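Side-chain contact in putative histidinol-phosphate aminotransferase (Erwinia carotovora atroseptica, PDB 3LY1), which probably transfers amino groups with the help of pyridoxal phosphate, as a class-II aminotransferase of the histidinol-phosphate aminotransferase subfamily: residues K59-H64 / P69-T74. Sequence-based numbering, arbitrary orientation.
Sequences KLAAHH and PSILLT
I71 is where strand 71-74 first meets helix 50-63, and it does so with both branches. CG1 stands anti to the carbonyl carbon (chi1 -60°), which lays it against the helix backbone at A61: CG1 sits 3.7 Å from A61 N and 3.8 Å from A61 CA. The methyl of the same alanine closes on this carbon too, A61 CB to I71 CG1 being 4.0 Å, and the short alanine side chain lets the isoleucine lie against the main chain. The second branch, CG2, comes up beside the root of L60, 4.1 Å from its CB. At this level the two backbones are also nearest, with 6.2 Å between the CA atoms of A61 and I71. V226 of the neighbouring strand 223-226 also packs on I71.

The next residue, L72, turns to the other face of the strand, as alternate residues do in any extended chain, and I232 and M235 of helix 229-235 receive it there. Within this chain, 71-74 is the outermost strand on its side of the seven-stranded mixed sheet of the large domain of fold-type I PLP enzymes, bonded through its backbone to the antiparallel strand 223-226. A short connection leads from helix 50-63 into this edge strand, and the segments 59-63 and 71-74 run at 128° to each other.

L73 returns to the helix side. Its CB points neither toward the helix nor away from it, yet the end of the side chain comes nearer, and CD2 meets L60 CD1 at 3.8 Å, the two leucines crossing at about a right angle. I53 and L56, earlier on the same helix, also touch L73, while Y224 and M256 add to the apolar surroundings of L60. The L73 side chain remains about 11 Å from the bound pyridoxal phosphate.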
loop_
_atom_site.group_PDB
_atom_site.type_symbol
_atom_site.label_atom_id
_atom_site.label_comp_id
_atom_site.label_asym_id
_atom_site.label_seq_id
_atom_site.Cartn_x
_atom_site.Cartn_y
_atom_site.Cartn_z
ATOM N N LYS A 59 18.487 0.691 6.719
ATOM C CA LYS A 59 18.464 1.202 8.066
ATOM C C LYS A 59 17.689 0.271 9.035
ATOM O O LYS A 59 18.112 0.068 10.157
ATOM C CB LYS A 59 17.869 2.601 8.041
ATOM C CG LYS A 59 18.219 3.486 9.204
ATOM C CD LYS A 59 17.569 4.886 9.066
ATOM C CE LYS A 59 18.465 6.049 9.597
ATOM N NZ LYS A 59 18.924 5.865 10.987
ATOM N N LEU A 60 16.573 -0.314 8.583
ATOM C CA LEU A 60 15.814 -1.255 9.404
ATOM C C LEU A 60 16.578 -2.565 9.596
ATOM O O LEU A 60 16.505 -3.206 10.670
ATOM C CB LEU A 60 14.432 -1.498 8.770
ATOM C CG LEU A 60 13.475 -0.297 8.937
ATOM C CD1 LEU A 60 12.244 -0.415 8.045
ATOM C CD2 LEU A 60 13.047 -0.095 10.410
ATOM N N ALA A 61 17.316 -2.966 8.574
ATOM C CA ALA A 61 18.161 -4.154 8.647
ATOM C C ALA A 61 19.221 -3.973 9.721
ATOM O O ALA A 61 19.403 -4.858 10.563
ATOM C CB ALA A 61 18.827 -4.451 7.291
ATOM N N ALA A 62 19.889 -2.820 9.715
ATOM C CA ALA A 62 20.877 -2.508 10.765
ATOM C C ALA A 62 20.238 -2.476 12.163
ATOM O O ALA A 62 20.784 -3.033 13.104
ATOM C CB ALA A 62 21.642 -1.196 10.464
ATOM N N HIS A 63 19.062 -1.868 12.284
ATOM C CA HIS A 63 18.346 -1.803 13.558
ATOM C C HIS A 63 18.054 -3.184 14.119
ATOM O O HIS A 63 18.124 -3.388 15.311
ATOM C CB HIS A 63 17.032 -1.059 13.386
ATOM C CG HIS A 63 16.275 -0.882 14.659
ATOM N ND1 HIS A 63 16.652 0.025 15.628
ATOM C CD2 HIS A 63 15.179 -1.515 15.137
ATOM C CE1 HIS A 63 15.813 -0.057 16.648
ATOM N NE2 HIS A 63 14.901 -0.976 16.368
ATOM N N HIS A 64 17.699 -4.124 13.258
ATOM C CA HIS A 64 17.344 -5.471 13.693
ATOM C C HIS A 64 18.490 -6.468 13.595
ATOM O O HIS A 64 18.263 -7.659 13.753
ATOM C CB HIS A 64 16.142 -5.963 12.888
ATOM C CG HIS A 64 14.867 -5.326 13.309
ATOM N ND1 HIS A 64 14.190 -5.718 14.443
ATOM C CD2 HIS A 64 14.172 -4.290 12.790
ATOM C CE1 HIS A 64 13.114 -4.964 14.584
ATOM N NE2 HIS A 64 13.082 -4.088 13.597
ATOM N N PRO A 69 18.030 -8.443 2.833
ATOM C CA PRO A 69 17.025 -9.392 2.366
ATOM C C PRO A 69 16.080 -9.968 3.448
ATOM O O PRO A 69 15.152 -10.702 3.094
ATOM C CB PRO A 69 17.873 -10.510 1.742
ATOM C CG PRO A 69 19.129 -9.810 1.298
ATOM C CD PRO A 69 19.387 -8.859 2.433
ATOM N N SER A 70 16.338 -9.657 4.719
ATOM C CA SER A 70 15.510 -10.033 5.846
ATOM C C SER A 70 14.476 -8.956 6.227
ATOM O O SER A 70 13.755 -9.106 7.231
ATOM C CB SER A 70 16.416 -10.373 7.053
ATOM O OG SER A 70 16.841 -11.732 6.976
ATOM N N ILE A 71 14.404 -7.878 5.454
ATOM C CA ILE A 71 13.404 -6.814 5.647
ATOM C C ILE A 71 12.459 -6.726 4.433
ATOM O O ILE A 71 12.913 -6.681 3.293
ATOM C CB ILE A 71 14.080 -5.434 5.886
ATOM C CG1 ILE A 71 14.945 -5.484 7.129
ATOM C CG2 ILE A 71 13.030 -4.250 6.033
ATOM C CD1 ILE A 71 14.186 -5.989 8.400
ATOM N N LEU A 72 11.150 -6.695 4.680
ATOM C CA LEU A 72 10.155 -6.324 3.667
ATOM C C LEU A 72 9.357 -5.138 4.130
ATOM O O LEU A 72 8.638 -5.235 5.135
ATOM C CB LEU A 72 9.166 -7.461 3.363
ATOM C CG LEU A 72 8.128 -7.226 2.263
ATOM C CD1 LEU A 72 8.770 -7.190 0.881
ATOM C CD2 LEU A 72 7.103 -8.366 2.297
ATOM N N LEU A 73 9.490 -4.016 3.416
ATOM C CA LEU A 73 8.719 -2.820 3.706
ATOM C C LEU A 73 7.328 -2.945 3.147
ATOM O O LEU A 73 7.122 -3.447 2.020
ATOM C CB LEU A 73 9.405 -1.567 3.134
ATOM C CG LEU A 73 10.510 -0.870 3.912
ATOM C CD1 LEU A 73 11.335 -0.073 2.899
ATOM C CD2 LEU A 73 9.991 -0.005 5.073
ATOM N N THR A 74 6.353 -2.504 3.932
ATOM C CA THR A 74 4.951 -2.680 3.587
ATOM C C THR A 74 4.202 -1.408 3.953
ATOM O O THR A 74 4.708 -0.517 4.731
ATOM C CB THR A 74 4.279 -3.941 4.288
ATOM O OG1 THR A 74 4.278 -3.775 5.712
ATOM C CG2 THR A 74 4.987 -5.327 3.929
#